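Local coordinates for protein glycinin A3B4 subunit (PDB 2D5F) that probably serves as a seed storage protein of soybean, an 11S globulin built on two cupin domains and assembled as a hexamer, at residues S48-N53 against A143-D148; I69-G74 against E139-I144. One frame throughout, in Å; residues are numbered along the deposited sequence.

Contact 1. Residues S48-N53 against A143-D148; sequences SKRTLN and AISLLD. With CO3 (carbonate ion), chain E.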
loop_
_atom_site.group_PDB
_atom_site.type_symbol
_atom_site.label_atom_id
_atom_site.label_comp_id
_atom_site.label_asym_id
_atom_site.label_seq_id
_atom_site.Cartn_x
_atom_site.Cartn_y
_atom_site.Cartn_z
ATOM N N SER B 48 -9.841 31.325 -5.782
ATOM C CA SER B 48 -10.313 32.381 -4.901
ATOM C C SER B 48 -9.127 33.133 -4.299
ATOM O O SER B 48 -8.210 32.523 -3.755
ATOM C CB SER B 48 -11.160 31.762 -3.791
ATOM O OG SER B 48 -11.461 32.705 -2.783
ATOM N N LYS B 49 -9.144 34.457 -4.412
ATOM C CA LYS B 49 -8.080 35.298 -3.865
ATOM C C LYS B 49 -8.606 35.941 -2.587
ATOM O O LYS B 49 -9.615 36.635 -2.610
ATOM C CB LYS B 49 -7.697 36.378 -4.870
ATOM C CG LYS B 49 -6.576 37.287 -4.412
ATOM C CD LYS B 49 -6.236 38.288 -5.508
ATOM C CE LYS B 49 -5.158 39.258 -5.063
ATOM N NZ LYS B 49 -4.914 40.312 -6.093
ATOM N N ARG B 50 -7.924 35.706 -1.472
ATOM C CA ARG B 50 -8.372 36.254 -0.198
ATOM C C ARG B 50 -7.406 37.261 0.389
ATOM O O ARG B 50 -6.187 37.073 0.353
ATOM C CB ARG B 50 -8.608 35.125 0.807
ATOM C CG ARG B 50 -9.830 34.279 0.485
ATOM C CD ARG B 50 -9.758 32.897 1.121
ATOM N NE ARG B 50 -10.509 31.931 0.326
ATOM C CZ ARG B 50 -10.316 30.618 0.351
ATOM N NH1 ARG B 50 -11.054 29.830 -0.416
ATOM N NH2 ARG B 50 -9.389 30.094 1.139
ATOM N N THR B 51 -7.959 38.342 0.923
ATOM C CA THR B 51 -7.144 39.376 1.531
ATOM C C THR B 51 -7.597 39.619 2.955
ATOM O O THR B 51 -8.766 39.896 3.208
ATOM C CB THR B 51 -7.227 40.701 0.750
ATOM O OG1 THR B 51 -6.716 40.505 -0.573
ATOM C CG2 THR B 51 -6.400 41.779 1.444
ATOM N N LEU B 52 -6.666 39.475 3.888
ATOM C CA LEU B 52 -6.955 39.710 5.291
ATOM C C LEU B 52 -6.240 40.999 5.638
ATOM O O LEU B 52 -5.015 41.072 5.572
ATOM C CB LEU B 52 -6.407 38.581 6.169
ATOM C CG LEU B 52 -7.100 37.216 6.192
ATOM C CD1 LEU B 52 -7.280 36.681 4.782
ATOM C CD2 LEU B 52 -6.267 36.258 7.037
ATOM N N ASN B 53 -7.003 42.023 5.982
ATOM C CA ASN B 53 -6.406 43.291 6.355
ATOM C C ASN B 53 -5.817 43.155 7.756
ATOM O O ASN B 53 -5.930 42.101 8.384
ATOM C CB ASN B 53 -7.466 44.391 6.304
ATOM C CG ASN B 53 -7.870 44.739 4.882
ATOM O OD1 ASN B 53 -8.991 45.179 4.629
ATOM N ND2 ASN B 53 -6.947 44.555 3.946
ATOM N N ALA B 143 -3.687 35.815 -0.220
ATOM C CA ALA B 143 -3.510 34.407 -0.544
ATOM C C ALA B 143 -4.363 33.996 -1.737
ATOM O O ALA B 143 -5.470 34.506 -1.931
ATOM C CB ALA B 143 -3.856 33.552 0.668
ATOM N N ILE B 144 -3.835 33.079 -2.543
ATOM C CA ILE B 144 -4.556 32.584 -3.712
ATOM C C ILE B 144 -4.854 31.106 -3.505
ATOM O O ILE B 144 -3.943 30.285 -3.385
ATOM C CB ILE B 144 -3.741 32.771 -5.021
ATOM C CG1 ILE B 144 -3.816 34.233 -5.490
ATOM C CG2 ILE B 144 -4.305 31.883 -6.120
ATOM C CD1 ILE B 144 -3.143 35.219 -4.571
ATOM N N SER B 145 -6.138 30.773 -3.479
ATOM C CA SER B 145 -6.551 29.405 -3.247
ATOM C C SER B 145 -7.070 28.649 -4.460
ATOM O O SER B 145 -7.943 29.123 -5.180
ATOM C CB SER B 145 -7.619 29.369 -2.151
ATOM O OG SER B 145 -8.086 28.046 -1.964
ATOM N N LEU B 146 -6.511 27.464 -4.680
ATOM C CA LEU B 146 -6.954 26.602 -5.759
ATOM C C LEU B 146 -8.022 25.716 -5.116
ATOM O O LEU B 146 -7.719 24.932 -4.208
ATOM C CB LEU B 146 -5.791 25.738 -6.273
ATOM C CG LEU B 146 -6.012 24.874 -7.529
ATOM C CD1 LEU B 146 -7.005 23.731 -7.253
ATOM C CD2 LEU B 146 -6.514 25.758 -8.664
ATOM N N LEU B 147 -9.270 25.881 -5.551
ATOM C CA LEU B 147 -10.386 25.090 -5.036
ATOM C C LEU B 147 -10.559 23.877 -5.954
ATOM O O LEU B 147 -11.134 23.979 -7.035
ATOM C CB LEU B 147 -11.680 25.922 -5.010
ATOM C CG LEU B 147 -11.905 26.969 -3.900
ATOM C CD1 LEU B 147 -10.788 27.978 -3.876
ATOM C CD2 LEU B 147 -13.235 27.679 -4.134
ATOM N N ASP B 148 -10.048 22.733 -5.519
ATOM C CA ASP B 148 -10.116 21.509 -6.308
ATOM C C ASP B 148 -11.509 20.868 -6.265
ATOM O O ASP B 148 -11.683 19.777 -5.726
ATOM C CB ASP B 148 -9.044 20.536 -5.799
ATOM C CG ASP B 148 -8.877 19.315 -6.691
ATOM O OD1 ASP B 148 -9.191 19.395 -7.900
ATOM O OD2 ASP B 148 -8.414 18.276 -6.180
HETATM C C CO3 E . -7.722 32.157 3.853
HETATM O O1 CO3 E . -8.162 32.620 4.954
HETATM O O2 CO3 E . -8.400 31.263 3.238
HETATM O O3 CO3 E . -6.606 32.593 3.377
#

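Contact 2. Residues I69-G74 against E139-I144; sequences IIVVQG and EPVVAI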
loop_
_atom_site.group_PDB
_atom_site.type_symbol
_atom_site.label_atom_id
_atom_site.label_comp_id
_atom_site.label_asym_id
_atom_site.label_seq_id
_atom_site.Cartn_x
_atom_site.Cartn_y
_atom_site.Cartn_z
ATOM N N ILE B 69 -3.498 26.533 -1.056
ATOM C CA ILE B 69 -3.343 27.978 -1.011
ATOM C C ILE B 69 -1.890 28.432 -0.983
ATOM O O ILE B 69 -1.052 27.833 -0.309
ATOM C CB ILE B 69 -4.024 28.537 0.246
ATOM C CG1 ILE B 69 -5.434 27.958 0.370
ATOM C CG2 ILE B 69 -4.080 30.059 0.189
ATOM C CD1 ILE B 69 -6.074 28.206 1.719
ATOM N N ILE B 70 -1.588 29.482 -1.735
ATOM C CA ILE B 70 -0.247 30.036 -1.713
ATOM C C ILE B 70 -0.384 31.450 -1.166
ATOM O O ILE B 70 -1.206 32.233 -1.639
ATOM C CB ILE B 70 0.426 30.073 -3.111
ATOM C CG1 ILE B 70 1.854 30.613 -2.953
ATOM C CG2 ILE B 70 -0.380 30.921 -4.083
ATOM C CD1 ILE B 70 2.710 30.508 -4.187
ATOM N N VAL B 71 0.390 31.749 -0.132
ATOM C CA VAL B 71 0.370 33.066 0.486
ATOM C C VAL B 71 1.344 33.913 -0.301
ATOM O O VAL B 71 2.541 33.642 -0.291
ATOM C CB VAL B 71 0.843 33.010 1.952
ATOM C CG1 VAL B 71 0.770 34.392 2.571
ATOM C CG2 VAL B 71 -0.003 32.032 2.737
ATOM N N VAL B 72 0.841 34.934 -0.987
ATOM C CA VAL B 72 1.710 35.786 -1.781
ATOM C C VAL B 72 2.106 37.085 -1.082
ATOM O O VAL B 72 2.919 37.839 -1.607
ATOM C CB VAL B 72 1.077 36.117 -3.157
ATOM C CG1 VAL B 72 0.757 34.820 -3.906
ATOM C CG2 VAL B 72 -0.174 36.964 -2.979
ATOM N N GLN B 73 1.551 37.346 0.099
ATOM C CA GLN B 73 1.893 38.568 0.826
ATOM C C GLN B 73 1.488 38.526 2.294
ATOM O O GLN B 73 0.387 38.089 2.634
ATOM C CB GLN B 73 1.228 39.792 0.181
ATOM C CG GLN B 73 1.712 41.126 0.758
ATOM C CD GLN B 73 0.924 42.327 0.249
ATOM O OE1 GLN B 73 -0.013 42.799 0.900
ATOM N NE2 GLN B 73 1.295 42.817 -0.924
ATOM N N GLY B 74 2.382 38.992 3.158
ATOM C CA GLY B 74 2.084 39.034 4.578
ATOM C C GLY B 74 2.406 37.796 5.388
ATOM O O GLY B 74 3.089 36.877 4.922
ATOM N N GLU B 139 1.088 44.570 7.239
ATOM C CA GLU B 139 0.569 44.613 5.884
ATOM C C GLU B 139 -0.521 43.551 5.741
ATOM O O GLU B 139 -0.589 42.599 6.520
ATOM C CB GLU B 139 1.689 44.373 4.869
ATOM C CG GLU B 139 2.188 42.947 4.780
ATOM C CD GLU B 139 3.311 42.801 3.768
ATOM O OE1 GLU B 139 3.224 43.434 2.693
ATOM O OE2 GLU B 139 4.274 42.051 4.039
ATOM N N PRO B 140 -1.404 43.710 4.750
ATOM C CA PRO B 140 -2.470 42.726 4.566
ATOM C C PRO B 140 -1.959 41.389 4.049
ATOM O O PRO B 140 -0.945 41.321 3.360
ATOM C CB PRO B 140 -3.404 43.418 3.576
ATOM C CG PRO B 140 -2.460 44.234 2.751
ATOM C CD PRO B 140 -1.537 44.821 3.791
ATOM N N VAL B 141 -2.653 40.320 4.413
ATOM C CA VAL B 141 -2.275 39.000 3.941
ATOM C C VAL B 141 -3.046 38.757 2.658
ATOM O O VAL B 141 -4.265 38.942 2.615
ATOM C CB VAL B 141 -2.642 37.894 4.952
ATOM C CG1 VAL B 141 -2.580 36.526 4.274
ATOM C CG2 VAL B 141 -1.686 37.941 6.143
ATOM N N VAL B 142 -2.329 38.371 1.610
ATOM C CA VAL B 142 -2.956 38.068 0.333
ATOM C C VAL B 142 -2.641 36.610 -0.012
ATOM O O VAL B 142 -1.476 36.212 -0.074
ATOM C CB VAL B 142 -2.436 38.993 -0.785
ATOM C CG1 VAL B 142 -3.089 38.624 -2.103
ATOM C CG2 VAL B 142 -2.733 40.458 -0.432
ATOM N N ALA B 143 -3.687 35.815 -0.220
ATOM C CA ALA B 143 -3.510 34.407 -0.544
ATOM C C ALA B 143 -4.363 33.996 -1.737
ATOM O O ALA B 143 -5.470 34.506 -1.931
ATOM C CB ALA B 143 -3.856 33.552 0.668
ATOM N N ILE B 144 -3.835 33.079 -2.543
ATOM C CA ILE B 144 -4.556 32.584 -3.712
ATOM C C ILE B 144 -4.854 31.106 -3.505
ATOM O O ILE B 144 -3.943 30.285 -3.385
ATOM C CB ILE B 144 -3.741 32.771 -5.021
ATOM C CG1 ILE B 144 -3.816 34.233 -5.490
ATOM C CG2 ILE B 144 -4.305 31.883 -6.120
ATOM C CD1 ILE B 144 -3.143 35.219 -4.571
#

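Contact 1. Residues S48-N53 against A143-D148
Arg50 and Ser48 account for most of the surface that residues 48-53 bury against Ala143 and Ser145. The backbones run antiparallel (148° between strand axes), and two hydrogen-bonded pairs define the register. In the first, Ser48 N donates to Ser145 O at 3.0 Å, while Ser145 N returns a nearly straight bond of 2.7 Å to Ser48 O. In the second, Arg50 N reaches Ala143 O at 2.8 Å and Ala143 N reaches Arg50 O. Between them Lys49 and Ile144 form a non-hydrogen-bonded pair on the face opposite Ser48 and Arg50, where Lys49 CG meets Ile144 CD1.

On the face carrying Ser48, Arg50, Ala143 and Ser145, the Arg50 chain is extended from CG to NE, and its guanidinium lies over Ser145, whose CB stands 3.5 Å above the plane near the rim. At the guanidinium edge, Arg50 NH2 donates to O2 of a carbonate ion at 2.6 Å. Arg50 NE makes a weak bond back to Ser48 OG, which stands anti to its own backbone N (chi1 170°), and Arg50 NH1 and Ser145 OG both hydrogen-bond to Gln67 OE1, so the group is restrained from several sides. Ser48 CB lies 3.8 Å from Leu147 CD1. Ala143 CB approaches carbonate O3 at 4.0 Å. The anion, probably taken from the crystallisation liquor, also bonds His58, Tyr131 and Thr133, and the arginine's charge would favour its retention. Two adjacent strands thus contribute Arg50 and Ala143 to an anion-binding pocket within the antiparallel beta barrel characteristic of cupins.

Contact 2. Residues I69-G74 against E139-I144
Val72 CG2 presses on Val142 CG1 at 3.5 Å, tighter than ordinary carbon contact, and both Val72 methyls also reach Ile144 CD1. The two valine side chains are skewed to each other; Val72 CG1 is anti to the carbonyl carbon (chi1 -57°), which leaves CG2 between the backbone N and the carbonyl carbon, turned onto Val142. Toward the face carrying Ala143, Ile69 CG2 touches Ala143 CB at 3.5 Å; on the face of Val142, Ile70 and Ile144 lie side by side pointing the same way, with Ile70 CG2 3.9 Å from Ile144 CB.

Between these groups the strands are antiparallel, and Ile70 and Ile144 exchange two backbone bonds. The register then slips by one residue: Val142 O accepts from Val72 N at 2.8 Å and, weakly, from Gln73 N, while Val142 N donates to Gln73 O. Two residues facing one is a classic beta bulge.

Beyond it, the extended Gln73 chain passes Glu139, CG lying 3.4 Å from Glu139 OE1, with the amide and carboxylate planes only 13° apart. An alanine here would keep CB against Val142, but would remove the CG that lies against Glu139 OE1 and would probably leave the Glu139 carboxylate freer to turn. Gly74 follows with a positive phi (88°), a backbone shape that calls for glycine; its N bonds to Glu119 OE1. Further out, Phe117 packs on Val71 and Val141, and residues of strand 390-395 reach two others, Thr395 meeting Val72 and Tyr393 meeting Ile144.

Of the three strands involved, 46-52 comes first along the chain, 67-73 second and 141-147 last. Contact 1 closes a loop with 89 residues between its segments; contact 2 closes one with 64, lying wholly within the first, so the two loops nest and do not cross. Both end on strand 141-147, which inserts between the earlier strands and gives one edge to each, with Ala143 and Ile144 shared. The centres are 8 Å apart. Direct links join them: Leu52 O and Val141 N, 2.7 Å apart, probably form a hydrogen bond, and Ser145 OG packs on Ile69 CG1. Together they bind three neighbouring strands of one sheet of the N-terminal cupin domain.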